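Local coordinates for protein putative histidinol-phosphate aminotransferase (Erwinia carotovora atroseptica, PDB 3LY1) that binds pyridoxal 5'-phosphate and probably works as an aminotransferase of the histidinol-phosphate type, at residues A68-L73 / A227-I232; K50-M55 / I244-V249; F294-L299 / D325-I330; L280-L285 / T344-R349; E92-I97 / K115-K120. All coordinates share one frame; numbering follows the deposited sequence. Where two conformers were deposited one is given.

Contact 1 (A68-L73 / A227-I232); sequences APSILL and AHPTVI
The imidazole of His228 is turned back over its own helix start: Pro229 CD lies 3.4 Å above one face, toward the rim, and Thr230 CB sits in plane at the edge. ND1 takes the N-H of Thr230 (Thr230 N to His228 ND1 3.2 Å), tilted 33° from the ring plane, and also bonds Thr230 OG1, so two bonds fix the ring. Across to residues 68-70, the hydroxyl of Ser70 does the gripping. Its OG donates to Ala227 O at 2.7 Å, in the carbonyl plane, while Ala227 N returns a bond to a lone pair of Ser70 O at 3.1 Å; Pro229 CD touches the same OG at 3.2 Å. Pro69 O accepts a CA-H contact from Pro229 and is bridged by a water to Pro229 O. Ile232 fills the angle beside these polar bonds. Its CB is 3.4 Å from Pro69 O, and its CG2 and CD1 branches both reach Leu72 CB at 4.0 Å. What results is an N-capped helix, 229-235, held at its first turn against the short 3-10 turn that leads into strand 71-74, at one border of the large mixed sheet of a PLP-dependent aminotransferase.

Contact 2 (K50-M55 / I244-V249); sequences KNEILM and INFSGV
Glu52 leaves helix 50-63 toward the other segment, and each step of its chain finds something there. CB rests on Val249 CG1 at 3.7 Å. CG stands anti to the carbonyl carbon (chi1 -68°) and passes Phe246 CE1 at 3.9 Å; after a bend at chi2 of 79° the carboxylate crosses the Phe246 ring obliquely near CZ, planes 48° apart. CD is 3.6 Å from Phe246 CZ, with Glu52 OE1 and OE2 both 3.7 Å from that carbon. The next residue, Ile53, crosses Val249 at about a right angle, CG1 meeting Val249 CG2 at 3.6 Å. Extended at chi2, Ile53 then pushes CD1 to 3.4 Å from Ile244 N. The methyl group covers this amide, which is buried with no polar partner in the model. Gly248 N bonds Asn245 OD1 at 2.9 Å from above the amide plane, capping the start of helix 246-255 just beyond. The second subunit lies close by: Phe23 of that subunit takes a cation-pi contact from Lys50, and its Asn245 packs on Asn245 here. The two helices thus meet through one face of helix 50-63 and the first turn of helix 246-255 with the loop just before it, while Leu73 of strand 71-74 packs on both Ile53 and Ile244.

Contact 3 (F294-L299 / D325-I330); sequences FVFHQL and DNWCRI
This is an antiparallel beta ladder, a two-stranded sheet formed by strands 294-298 and 327-331 in the C-terminal part of the aminotransferase fold, beside the cofactor pocket. Val295 with Ile330 and His297 with Cys328 are the hydrogen-bonded pairs; Ile330 N to Val295 O is 2.8 Å and nearly straight. Phe296, Gln298, Trp327 and Arg329 share one face. There Trp327 CB lies over the Phe296 ring, 3.9 Å from its centroid, while Arg329 CB meets that ring at its edge. Gln298 CB sits over the centre of the six-membered ring of Trp327. Beyond its chi3 bend, Arg329 bonds Asn152, a pyridoxal phosphate ligand, through NH1 and, through NH2, a citrate probably from the crystallisation liquor. On the face of Val295, His297, Cys328 and Ile330, covered by helices 259-283 and 303-312, His297 has CG in the crowded position between backbone N and carbonyl carbon (chi1 75°), its ND1 tied to Gln298 O. The ring edge meets Ile330 CG1, and Cys328 SG lies over one face, 3.2 Å from His297 NE2.

Contact 4 (L280-L285 / T344-R349); sequences LEDLKL and TMREFR
Packing is tightest around Leu283, whose CD2 meets Arg349 CB at 3.4 Å as the two side chains slide past each other in opposite directions. The arginine is bent at chi2 and chi3, folding back so that Leu283 CD2 sits 3.6 Å above the Arg349 guanidinium, toward its rim. Deeper in, the selenomethionine Met345 bends at chi3 (62°) to send CE against Leu280 CD2 at 3.6 Å, while Leu283 CD1 also meets Met345 CE. Helix 259-283 ends here in a Schellman motif: Lys284 has a positive phi (55°) and Leu285 N bonds back to Leu280 O. Leu283 O, in that last turn, accepts from Arg349 NH1 at 3.0 Å on a lone pair. A water donates to Leu283 O and accepts from Arg349 NH2, which also forms a salt bridge with the C-terminal carboxylate of Ile354. The outer side is looser and polar. Arg346, extended from CG to NE, sets its guanidinium edge against Asp282, NH2 to OD2 3.0 Å, a salt bridge 1° out of the guanidinium plane; OD2 is met from above the carboxylate plane, the two planes well turned from each other. A water on Arg346 NE reaches Asp282 OD2 through a weak bond, and the same guanidinium has a second salt bridge, from NH1 to Asp343.

Contact 5 (E92-I97 / K115-K120); sequences EAQLVI and KVTKVK
Strands 94-97 and 115-119 run parallel, their axes 4.6 Å apart at closest with an angle of 18° between them, and Thr117 is held twice by the same strand: its N donates to Leu95 O at 2.8 Å, almost along the C=O axis, and its O receives Ile97 N at 3.1 Å. Val119 N bonds Ile97 O at 2.9 Å further on, whereas at the start Lys115 N reaches Ala93 O only weakly (3.3 Å), a water bridging that same pair. Among the side chains, Ile97 holds CG1 in the crowded position between backbone N and carbonyl carbon (chi1 37°). From there CD1 touches Val116 CG1 at 3.9 Å and Lys118 CG at 3.8 Å. This face lies under helix 104-111, which connects the two strands in a beta-alpha-beta crossover at the border of the large sheet, with 115-119 its outermost strand within the chain. Lys118 lies alongside Ile97, pointing the same way, and its extended chain carries NZ on to a salt bridge with Glu106 of the connecting helix. On the opposite face Gln94 CB rests against Lys115 CB at 4.0 Å, while Val96 and Val119 pack on Leu132 of helix 129-137.

How the contacts relate
Contacts 1, 2 and 3 are buried, whereas contacts 4 and 5 are partly open to solvent. Contacts 1 and 2 touch: Leu73, at the end of segment 68-73, packs on Ile53 and Ile244. Both bring in a capped helix start, but Ser70-Ala227 bonds cross contact 1, while apolar packing and the Glu52 carboxylate on Phe246 join contact 2. Contacts 3 and 4 meet likewise, Leu280 lying on Val295 and His297, with their centres about 13 Å apart. Contacts 1 and 5 reach opposite borders of one large sheet. Contacts 3 and 5 are both backbone ladders, antiparallel against parallel; contact 3 lies nearer the cofactor, while contact 4, far from it, pairs a leucine and selenomethionine core with arginine bonds at its rim.

Contact 1 (A68-L73 / A227-I232)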
# COMPACT_ATOMS: atom_id res chain seq x y z
N ALA A 68 12.91 -15.22 -7.70
CA ALA A 68 11.72 -14.40 -7.41
C ALA A 68 11.25 -14.51 -5.97
O ALA A 68 10.79 -13.51 -5.40
CB ALA A 68 10.57 -14.73 -8.36
N PRO A 69 11.40 -15.68 -5.34
CA PRO A 69 10.96 -15.74 -3.95
C PRO A 69 11.79 -14.90 -2.94
O PRO A 69 11.41 -14.84 -1.77
CB PRO A 69 11.08 -17.24 -3.62
CG PRO A 69 10.87 -17.92 -4.94
CD PRO A 69 11.64 -17.03 -5.88
N SER A 70 12.89 -14.31 -3.40
CA SER A 70 13.73 -13.41 -2.63
C SER A 70 13.36 -11.93 -2.80
O SER A 70 14.05 -11.04 -2.26
CB SER A 70 15.21 -13.65 -3.01
OG SER A 70 15.74 -14.73 -2.24
N ILE A 71 12.29 -11.65 -3.54
CA ILE A 71 11.77 -10.28 -3.71
C ILE A 71 10.35 -10.16 -3.12
O ILE A 71 9.49 -10.99 -3.40
CB ILE A 71 11.74 -9.87 -5.21
CG1 ILE A 71 13.14 -9.90 -5.79
CG2 ILE A 71 11.12 -8.42 -5.44
CD1 ILE A 71 14.18 -9.06 -4.96
N LEU A 72 10.12 -9.13 -2.31
CA LEU A 72 8.77 -8.72 -1.90
C LEU A 72 8.51 -7.30 -2.31
O LEU A 72 9.18 -6.39 -1.81
CB LEU A 72 8.55 -8.82 -0.38
CG LEU A 72 7.15 -8.50 0.16
CD1 LEU A 72 6.14 -9.57 -0.23
CD2 LEU A 72 7.22 -8.41 1.69
N LEU A 73 7.55 -7.11 -3.22
CA LEU A 73 7.14 -5.78 -3.65
C LEU A 73 6.22 -5.16 -2.63
O LEU A 73 5.33 -5.83 -2.06
CB LEU A 73 6.45 -5.83 -5.02
CG LEU A 73 7.27 -5.83 -6.30
CD1 LEU A 73 6.39 -6.43 -7.39
CD2 LEU A 73 7.83 -4.44 -6.67
N ALA A 227 15.73 -10.49 0.26
CA ALA A 227 16.20 -11.31 1.38
C ALA A 227 16.19 -12.78 0.99
O ALA A 227 15.72 -13.14 -0.09
CB ALA A 227 15.33 -11.06 2.61
N HIS A 228 16.66 -13.65 1.89
CA HIS A 228 16.54 -15.09 1.66
C HIS A 228 15.04 -15.39 1.52
O HIS A 228 14.23 -14.72 2.14
CB HIS A 228 17.16 -15.86 2.83
CG HIS A 228 17.24 -17.34 2.62
ND1 HIS A 228 16.30 -18.23 3.11
CD2 HIS A 228 18.20 -18.10 2.04
CE1 HIS A 228 16.65 -19.46 2.79
NE2 HIS A 228 17.80 -19.41 2.13
N PRO A 229 14.67 -16.41 0.72
CA PRO A 229 13.23 -16.67 0.62
C PRO A 229 12.49 -16.95 1.91
O PRO A 229 11.34 -16.59 1.98
CB PRO A 229 13.17 -17.89 -0.29
CG PRO A 229 14.31 -17.71 -1.17
CD PRO A 229 15.43 -17.21 -0.26
N THR A 230 13.13 -17.56 2.91
CA THR A 230 12.47 -17.84 4.18
C THR A 230 12.07 -16.51 4.88
O THR A 230 11.00 -16.42 5.48
CB THR A 230 13.34 -18.74 5.09
OG1 THR A 230 14.60 -18.10 5.36
CG2 THR A 230 13.58 -20.10 4.41
N VAL A 231 12.90 -15.49 4.74
CA VAL A 231 12.66 -14.18 5.35
C VAL A 231 11.59 -13.41 4.58
O VAL A 231 10.71 -12.80 5.18
CB VAL A 231 13.97 -13.38 5.39
CG1 VAL A 231 13.76 -11.93 5.88
CG2 VAL A 231 15.04 -14.17 6.26
N ILE A 232 11.67 -13.42 3.26
CA ILE A 232 10.61 -12.83 2.46
C ILE A 232 9.23 -13.47 2.76
O ILE A 232 8.22 -12.76 2.87
CB ILE A 232 10.92 -12.96 0.96
CG1 ILE A 232 12.15 -12.11 0.58
CG2 ILE A 232 9.68 -12.62 0.13
CD1 ILE A 232 11.98 -10.59 0.81
O HOH W 1 9.74 -16.30 -0.23

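Contact 2 (K50-M55 / I244-V249)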
# COMPACT_ATOMS: atom_id res chain seq x y z
N LYS A 50 -2.07 -7.80 -12.00
CA LYS A 50 -1.55 -9.11 -11.55
C LYS A 50 -0.33 -9.63 -12.30
O LYS A 50 0.73 -9.86 -11.69
CB LYS A 50 -2.67 -10.14 -11.56
CG LYS A 50 -3.63 -9.92 -10.38
CD LYS A 50 -4.89 -10.78 -10.50
CE LYS A 50 -5.87 -10.64 -9.31
NZ LYS A 50 -5.42 -11.40 -8.14
N ASN A 51 -0.43 -9.80 -13.62
CA ASN A 51 0.72 -10.29 -14.37
C ASN A 51 1.91 -9.32 -14.41
O ASN A 51 3.08 -9.74 -14.41
CB ASN A 51 0.34 -10.65 -15.79
CG ASN A 51 1.44 -11.39 -16.49
OD1 ASN A 51 1.78 -12.53 -16.11
ND2 ASN A 51 2.06 -10.75 -17.45
N GLU A 52 1.60 -8.03 -14.43
CA GLU A 52 2.62 -6.98 -14.49
C GLU A 52 3.44 -6.97 -13.20
O GLU A 52 4.65 -6.74 -13.24
CB GLU A 52 1.95 -5.61 -14.73
CG GLU A 52 1.29 -5.44 -16.14
CD GLU A 52 -0.10 -6.10 -16.31
OE1 GLU A 52 -0.72 -6.54 -15.33
OE2 GLU A 52 -0.59 -6.18 -17.47
N ILE A 53 2.78 -7.22 -12.08
CA ILE A 53 3.44 -7.35 -10.76
C ILE A 53 4.39 -8.55 -10.74
O ILE A 53 5.49 -8.48 -10.20
CB ILE A 53 2.43 -7.40 -9.65
CG1 ILE A 53 1.88 -5.97 -9.43
CG2 ILE A 53 3.01 -8.03 -8.33
CD1 ILE A 53 0.57 -5.90 -8.59
N LEU A 54 3.95 -9.66 -11.33
CA LEU A 54 4.84 -10.82 -11.50
C LEU A 54 6.07 -10.45 -12.32
O LEU A 54 7.19 -10.76 -11.94
CB LEU A 54 4.07 -12.04 -12.08
CG LEU A 54 3.01 -12.71 -11.19
CD1 LEU A 54 2.30 -13.84 -11.94
CD2 LEU A 54 3.60 -13.28 -9.92
N MSE A 55 5.88 -9.75 -13.44
CA MSE A 55 6.99 -9.35 -14.27
C MSE A 55 7.99 -8.41 -13.55
O MSE A 55 9.22 -8.55 -13.71
CB MSE A 55 6.48 -8.67 -15.55
CG MSE A 55 5.56 -9.54 -16.40
SE MSE A 55 6.37 -11.13 -17.15
CE MSE A 55 5.56 -12.52 -16.04
N ILE A 244 0.49 -3.74 -6.03
CA ILE A 244 1.03 -2.42 -6.34
C ILE A 244 0.12 -1.80 -7.40
O ILE A 244 -0.49 -2.50 -8.20
CB ILE A 244 2.52 -2.55 -6.82
CG1 ILE A 244 3.35 -3.30 -5.77
CG2 ILE A 244 3.18 -1.21 -6.99
CD1 ILE A 244 3.30 -2.63 -4.38
N ASN A 245 0.04 -0.48 -7.41
CA ASN A 245 -0.82 0.21 -8.34
C ASN A 245 -0.29 0.12 -9.78
O ASN A 245 0.92 0.01 -10.01
CB ASN A 245 -1.09 1.64 -7.87
CG ASN A 245 -0.06 2.62 -8.33
OD1 ASN A 245 -0.12 3.14 -9.45
ND2 ASN A 245 0.89 2.90 -7.47
N PHE A 246 -1.22 0.08 -10.73
CA PHE A 246 -0.90 -0.17 -12.14
C PHE A 246 0.06 0.86 -12.74
O PHE A 246 1.00 0.50 -13.41
CB PHE A 246 -2.18 -0.20 -12.99
CG PHE A 246 -2.22 -1.31 -13.98
CD1 PHE A 246 -1.18 -1.50 -14.90
CD2 PHE A 246 -3.34 -2.11 -14.08
CE1 PHE A 246 -1.25 -2.50 -15.82
CE2 PHE A 246 -3.42 -3.11 -15.03
CZ PHE A 246 -2.37 -3.32 -15.88
N SER A 247 -0.16 2.14 -12.48
CA SER A 247 0.73 3.16 -13.05
C SER A 247 2.13 3.03 -12.46
O SER A 247 3.10 3.13 -13.17
CB SER A 247 0.19 4.58 -12.80
OG SER A 247 -1.06 4.72 -13.43
N GLY A 248 2.22 2.80 -11.16
CA GLY A 248 3.49 2.59 -10.51
C GLY A 248 4.25 1.37 -11.02
O GLY A 248 5.46 1.47 -11.25
N VAL A 249 3.55 0.25 -11.21
CA VAL A 249 4.18 -0.98 -11.69
C VAL A 249 4.74 -0.76 -13.11
O VAL A 249 5.88 -1.09 -13.41
CB VAL A 249 3.21 -2.18 -11.69
CG1 VAL A 249 3.81 -3.34 -12.45
CG2 VAL A 249 2.85 -2.58 -10.25

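Contact 3 (F294-L299 / D325-I330)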
# COMPACT_ATOMS: atom_id res chain seq x y z
N PHE A 294 20.38 15.21 -0.23
CA PHE A 294 20.16 16.21 0.82
C PHE A 294 21.46 16.48 1.58
O PHE A 294 22.39 15.68 1.51
CB PHE A 294 19.10 15.75 1.82
CG PHE A 294 19.36 14.36 2.40
CD1 PHE A 294 18.94 13.23 1.72
CD2 PHE A 294 20.02 14.20 3.60
CE1 PHE A 294 19.17 11.96 2.22
CE2 PHE A 294 20.24 12.94 4.14
CZ PHE A 294 19.83 11.81 3.43
N VAL A 295 21.54 17.61 2.30
CA VAL A 295 22.73 17.98 3.03
C VAL A 295 22.31 18.35 4.45
O VAL A 295 21.26 19.02 4.66
CB VAL A 295 23.48 19.18 2.35
CG1 VAL A 295 24.67 19.73 3.26
CG2 VAL A 295 23.97 18.82 0.96
N PHE A 296 23.09 17.86 5.41
CA PHE A 296 22.85 18.17 6.80
C PHE A 296 23.93 19.18 7.16
O PHE A 296 25.11 18.92 7.00
CB PHE A 296 22.94 16.89 7.64
CG PHE A 296 22.19 16.93 8.95
CD1 PHE A 296 20.81 17.13 8.98
CD2 PHE A 296 22.85 16.66 10.14
CE1 PHE A 296 20.10 17.10 10.20
CE2 PHE A 296 22.14 16.64 11.37
CZ PHE A 296 20.78 16.86 11.39
N HIS A 297 23.51 20.38 7.56
CA HIS A 297 24.47 21.42 7.97
C HIS A 297 24.07 22.12 9.26
O HIS A 297 22.90 22.08 9.70
CB HIS A 297 24.73 22.43 6.86
CG HIS A 297 23.63 23.42 6.60
ND1 HIS A 297 23.51 24.60 7.31
CD2 HIS A 297 22.67 23.47 5.64
CE1 HIS A 297 22.51 25.32 6.81
NE2 HIS A 297 21.98 24.66 5.79
N GLN A 298 25.08 22.76 9.86
CA GLN A 298 24.95 23.40 11.15
C GLN A 298 24.38 24.79 10.99
O GLN A 298 24.46 25.40 9.92
CB GLN A 298 26.33 23.45 11.83
CG GLN A 298 26.25 23.61 13.34
CD GLN A 298 27.64 23.64 13.99
OE1 GLN A 298 28.55 22.96 13.55
NE2 GLN A 298 27.78 24.44 15.04
N LEU A 299 23.75 25.27 12.06
CA LEU A 299 23.25 26.64 12.13
C LEU A 299 23.80 27.33 13.35
O LEU A 299 24.04 26.68 14.39
CB LEU A 299 21.73 26.66 12.19
CG LEU A 299 21.01 26.20 10.93
CD1 LEU A 299 19.50 26.00 11.17
CD2 LEU A 299 21.29 27.21 9.78
N ASP A 325 19.94 19.48 17.45
CA ASP A 325 19.01 20.60 17.51
C ASP A 325 19.47 21.84 16.76
O ASP A 325 18.65 22.70 16.47
CB ASP A 325 18.72 21.00 18.96
CG ASP A 325 18.15 19.85 19.79
OD1 ASP A 325 17.40 19.01 19.24
OD2 ASP A 325 18.46 19.80 21.00
N ASN A 326 20.76 21.95 16.51
CA ASN A 326 21.32 23.14 15.85
C ASN A 326 21.74 22.83 14.40
O ASN A 326 22.65 23.47 13.86
CB ASN A 326 22.51 23.70 16.66
CG ASN A 326 22.12 24.16 18.08
OD1 ASN A 326 20.94 24.27 18.41
ND2 ASN A 326 23.13 24.42 18.90
N TRP A 327 21.06 21.86 13.79
CA TRP A 327 21.37 21.39 12.42
C TRP A 327 20.09 21.38 11.61
O TRP A 327 18.98 21.25 12.18
CB TRP A 327 21.98 19.98 12.44
CG TRP A 327 23.38 19.96 13.02
CD1 TRP A 327 23.73 20.14 14.33
CD2 TRP A 327 24.60 19.77 12.30
NE1 TRP A 327 25.09 20.07 14.47
CE2 TRP A 327 25.65 19.85 13.24
CE3 TRP A 327 24.92 19.53 10.97
CZ2 TRP A 327 26.98 19.72 12.88
CZ3 TRP A 327 26.25 19.40 10.61
CH2 TRP A 327 27.26 19.49 11.57
N CYS A 328 20.23 21.56 10.30
CA CYS A 328 19.10 21.47 9.40
C CYS A 328 19.41 20.56 8.20
O CYS A 328 20.54 20.49 7.71
CB CYS A 328 18.64 22.86 8.91
SG CYS A 328 19.91 23.82 8.08
N ARG A 329 18.38 19.86 7.75
CA ARG A 329 18.49 19.01 6.60
C ARG A 329 17.83 19.74 5.46
O ARG A 329 16.62 20.08 5.52
CB ARG A 329 17.78 17.66 6.83
CG ARG A 329 18.10 16.67 5.68
CD ARG A 329 17.16 15.44 5.69
NE ARG A 329 15.80 15.86 5.35
CZ ARG A 329 14.71 15.13 5.52
NH1 ARG A 329 14.80 13.92 6.09
NH2 ARG A 329 13.53 15.61 5.17
N ILE A 330 18.62 20.02 4.43
CA ILE A 330 18.18 20.75 3.28
C ILE A 330 18.16 19.79 2.10
O ILE A 330 19.21 19.31 1.70
CB ILE A 330 19.20 21.87 2.90
CG1 ILE A 330 19.44 22.82 4.06
CG2 ILE A 330 18.72 22.60 1.65
CD1 ILE A 330 18.20 23.52 4.61

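Contact 4 (L280-L285 / T344-R349)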
# COMPACT_ATOMS: atom_id res chain seq x y z
N LEU A 280 27.70 27.16 1.75
CA LEU A 280 28.03 26.81 3.14
C LEU A 280 29.50 27.15 3.51
O LEU A 280 29.78 27.70 4.59
CB LEU A 280 27.70 25.34 3.43
CG LEU A 280 26.20 24.98 3.38
CD1 LEU A 280 26.01 23.46 3.42
CD2 LEU A 280 25.42 25.65 4.56
N GLU A 281 30.41 26.80 2.60
CA GLU A 281 31.81 27.20 2.68
C GLU A 281 32.03 28.71 2.75
O GLU A 281 32.82 29.17 3.55
CB GLU A 281 32.59 26.57 1.52
CG GLU A 281 32.84 25.12 1.82
CD GLU A 281 33.40 24.37 0.67
OE1 GLU A 281 33.78 25.02 -0.34
OE2 GLU A 281 33.44 23.12 0.78
N ASP A 282 31.31 29.48 1.94
CA ASP A 282 31.41 30.94 1.99
C ASP A 282 30.92 31.46 3.36
O ASP A 282 31.47 32.39 3.90
CB ASP A 282 30.56 31.56 0.91
CG ASP A 282 31.13 31.34 -0.52
OD1 ASP A 282 32.30 30.91 -0.68
OD2 ASP A 282 30.38 31.59 -1.48
N LEU A 283 29.88 30.84 3.89
CA LEU A 283 29.28 31.25 5.16
C LEU A 283 29.98 30.66 6.39
O LEU A 283 29.66 31.01 7.55
CB LEU A 283 27.80 30.83 5.17
CG LEU A 283 26.92 31.55 4.15
CD1 LEU A 283 25.55 30.85 4.11
CD2 LEU A 283 26.84 33.02 4.54
N LYS A 284 30.93 29.77 6.11
CA LYS A 284 31.64 29.01 7.15
C LYS A 284 30.69 28.25 8.07
O LYS A 284 30.86 28.25 9.30
CB LYS A 284 32.58 29.93 7.96
CG LYS A 284 33.64 30.58 7.11
CD LYS A 284 34.60 31.43 7.95
CE LYS A 284 35.66 32.15 7.08
NZ LYS A 284 36.52 33.13 7.86
N LEU A 285 29.68 27.61 7.48
CA LEU A 285 28.79 26.75 8.25
C LEU A 285 29.23 25.29 8.03
O LEU A 285 29.31 24.84 6.90
CB LEU A 285 27.31 26.99 7.85
CG LEU A 285 26.71 28.33 8.31
CD1 LEU A 285 25.40 28.64 7.49
CD2 LEU A 285 26.46 28.37 9.84
N THR A 344 19.86 33.35 -1.60
CA THR A 344 19.00 33.78 -0.49
C THR A 344 19.73 33.62 0.86
O THR A 344 19.67 34.48 1.75
CB THR A 344 17.64 33.02 -0.51
OG1 THR A 344 16.97 33.29 -1.75
CG2 THR A 344 16.74 33.47 0.62
N MSE A 345 20.43 32.50 1.02
CA MSE A 345 21.25 32.28 2.19
C MSE A 345 22.32 33.40 2.37
O MSE A 345 22.45 33.97 3.46
CB MSE A 345 21.91 30.91 2.08
CG MSE A 345 20.94 29.76 2.13
SE MSE A 345 21.80 28.07 1.71
CE MSE A 345 23.09 27.96 3.15
N ARG A 346 23.01 33.77 1.28
CA ARG A 346 23.99 34.86 1.34
C ARG A 346 23.34 36.15 1.78
O ARG A 346 23.92 36.90 2.57
CB ARG A 346 24.72 35.04 0.01
CG ARG A 346 25.66 33.90 -0.29
CD ARG A 346 26.23 34.02 -1.74
NE ARG A 346 27.16 32.93 -2.01
CZ ARG A 346 26.89 31.83 -2.72
NH1 ARG A 346 25.70 31.68 -3.32
NH2 ARG A 346 27.82 30.90 -2.87
N GLU A 347 22.12 36.39 1.31
CA GLU A 347 21.39 37.60 1.67
C GLU A 347 20.92 37.56 3.13
O GLU A 347 20.93 38.60 3.82
CB GLU A 347 20.18 37.82 0.76
CG GLU A 347 20.53 38.22 -0.66
CD GLU A 347 21.23 39.56 -0.73
OE1 GLU A 347 20.58 40.60 -0.41
OE2 GLU A 347 22.43 39.58 -1.08
N PHE A 348 20.49 36.38 3.59
CA PHE A 348 20.13 36.17 4.98
C PHE A 348 21.32 36.51 5.88
O PHE A 348 21.13 37.15 6.95
CB PHE A 348 19.74 34.71 5.27
CG PHE A 348 18.27 34.38 5.07
CD1 PHE A 348 17.52 34.97 4.09
CD2 PHE A 348 17.67 33.42 5.88
CE1 PHE A 348 16.18 34.61 3.89
CE2 PHE A 348 16.34 33.06 5.70
CZ PHE A 348 15.59 33.66 4.70
N ARG A 349 22.52 36.09 5.48
CA ARG A 349 23.72 36.31 6.29
C ARG A 349 23.93 37.82 6.54
O ARG A 349 24.27 38.24 7.66
CB ARG A 349 24.94 35.66 5.64
CG ARG A 349 26.34 36.06 6.19
CD ARG A 349 26.49 35.88 7.72
NE ARG A 349 26.20 34.53 8.23
CZ ARG A 349 27.08 33.52 8.29
NH1 ARG A 349 28.31 33.67 7.85
NH2 ARG A 349 26.72 32.35 8.83
O HOH W 2 29.34 34.67 -0.76
O HOH W 3 29.05 30.96 10.30

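Contact 5 (E92-I97 / K115-K120)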
# COMPACT_ATOMS: atom_id res chain seq x y z
N GLU A 92 9.96 -9.79 23.65
CA GLU A 92 11.31 -9.97 24.18
C GLU A 92 12.42 -9.30 23.32
O GLU A 92 13.55 -9.14 23.78
CB GLU A 92 11.60 -11.45 24.42
CG GLU A 92 10.76 -12.07 25.56
CD GLU A 92 9.27 -12.17 25.25
OE1 GLU A 92 8.89 -12.40 24.07
OE2 GLU A 92 8.46 -12.03 26.20
N ALA A 93 12.06 -8.88 22.10
CA ALA A 93 13.01 -8.25 21.16
C ALA A 93 13.36 -6.77 21.44
O ALA A 93 12.57 -5.99 22.03
CB ALA A 93 12.47 -8.39 19.76
N GLN A 94 14.57 -6.40 21.05
CA GLN A 94 14.99 -5.00 21.10
C GLN A 94 15.28 -4.55 19.67
O GLN A 94 15.69 -5.37 18.84
CB GLN A 94 16.24 -4.80 21.96
CG GLN A 94 17.53 -5.35 21.35
CD GLN A 94 18.83 -4.91 22.06
OE1 GLN A 94 19.87 -5.51 21.81
NE2 GLN A 94 18.77 -3.91 22.92
N LEU A 95 15.07 -3.28 19.39
CA LEU A 95 15.54 -2.67 18.15
C LEU A 95 16.81 -1.90 18.52
O LEU A 95 16.78 -1.10 19.46
CB LEU A 95 14.50 -1.70 17.59
CG LEU A 95 14.95 -0.81 16.44
CD1 LEU A 95 15.00 -1.65 15.21
CD2 LEU A 95 14.00 0.41 16.24
N VAL A 96 17.89 -2.12 17.79
CA VAL A 96 19.17 -1.43 17.99
C VAL A 96 19.36 -0.47 16.82
O VAL A 96 19.35 -0.89 15.65
CB VAL A 96 20.36 -2.40 18.10
CG1 VAL A 96 21.68 -1.62 18.22
CG2 VAL A 96 20.20 -3.32 19.33
N ILE A 97 19.47 0.82 17.15
CA ILE A 97 19.60 1.89 16.14
C ILE A 97 20.60 2.95 16.63
O ILE A 97 20.77 3.14 17.89
CB ILE A 97 18.25 2.62 15.84
CG1 ILE A 97 17.38 2.80 17.11
CG2 ILE A 97 17.43 1.87 14.71
CD1 ILE A 97 16.24 3.87 16.96
N LYS A 115 11.65 -3.05 23.34
CA LYS A 115 12.71 -2.18 23.81
C LYS A 115 13.39 -1.52 22.62
O LYS A 115 13.69 -2.18 21.64
CB LYS A 115 13.74 -3.01 24.57
CG LYS A 115 14.90 -2.22 25.10
CD LYS A 115 15.83 -3.10 25.94
CE LYS A 115 16.91 -2.23 26.60
NZ LYS A 115 17.61 -3.01 27.66
N VAL A 116 13.66 -0.22 22.72
CA VAL A 116 14.38 0.50 21.66
C VAL A 116 15.69 0.99 22.26
O VAL A 116 15.68 1.73 23.24
CB VAL A 116 13.58 1.69 21.14
CG1 VAL A 116 14.40 2.49 20.16
CG2 VAL A 116 12.29 1.20 20.46
N THR A 117 16.79 0.51 21.71
CA THR A 117 18.12 0.77 22.24
C THR A 117 18.86 1.68 21.27
O THR A 117 19.27 1.24 20.18
CB THR A 117 18.88 -0.57 22.48
OG1 THR A 117 18.16 -1.36 23.44
CG2 THR A 117 20.31 -0.32 23.01
N LYS A 118 18.98 2.96 21.63
CA LYS A 118 19.62 3.95 20.79
C LYS A 118 21.07 4.14 21.24
O LYS A 118 21.33 4.24 22.45
CB LYS A 118 18.89 5.29 20.87
CG LYS A 118 17.55 5.31 20.19
CD LYS A 118 16.86 6.68 20.37
CE LYS A 118 15.41 6.58 19.95
NZ LYS A 118 14.77 7.91 19.88
N VAL A 119 21.98 4.14 20.28
CA VAL A 119 23.40 4.29 20.51
C VAL A 119 23.83 5.68 20.04
O VAL A 119 23.64 6.06 18.87
CB VAL A 119 24.21 3.19 19.77
CG1 VAL A 119 25.71 3.41 19.97
CG2 VAL A 119 23.75 1.81 20.25
N LYS A 120 24.42 6.42 20.97
CA LYS A 120 24.85 7.80 20.71
C LYS A 120 25.74 7.85 19.46
O LYS A 120 26.51 6.93 19.22
CB LYS A 120 25.56 8.35 21.94
CG LYS A 120 25.89 9.84 21.89
CD LYS A 120 26.69 10.29 23.14
CE LYS A 120 26.95 11.81 23.12
NZ LYS A 120 26.74 12.40 24.49
O HOH W 4 11.54 -6.15 24.34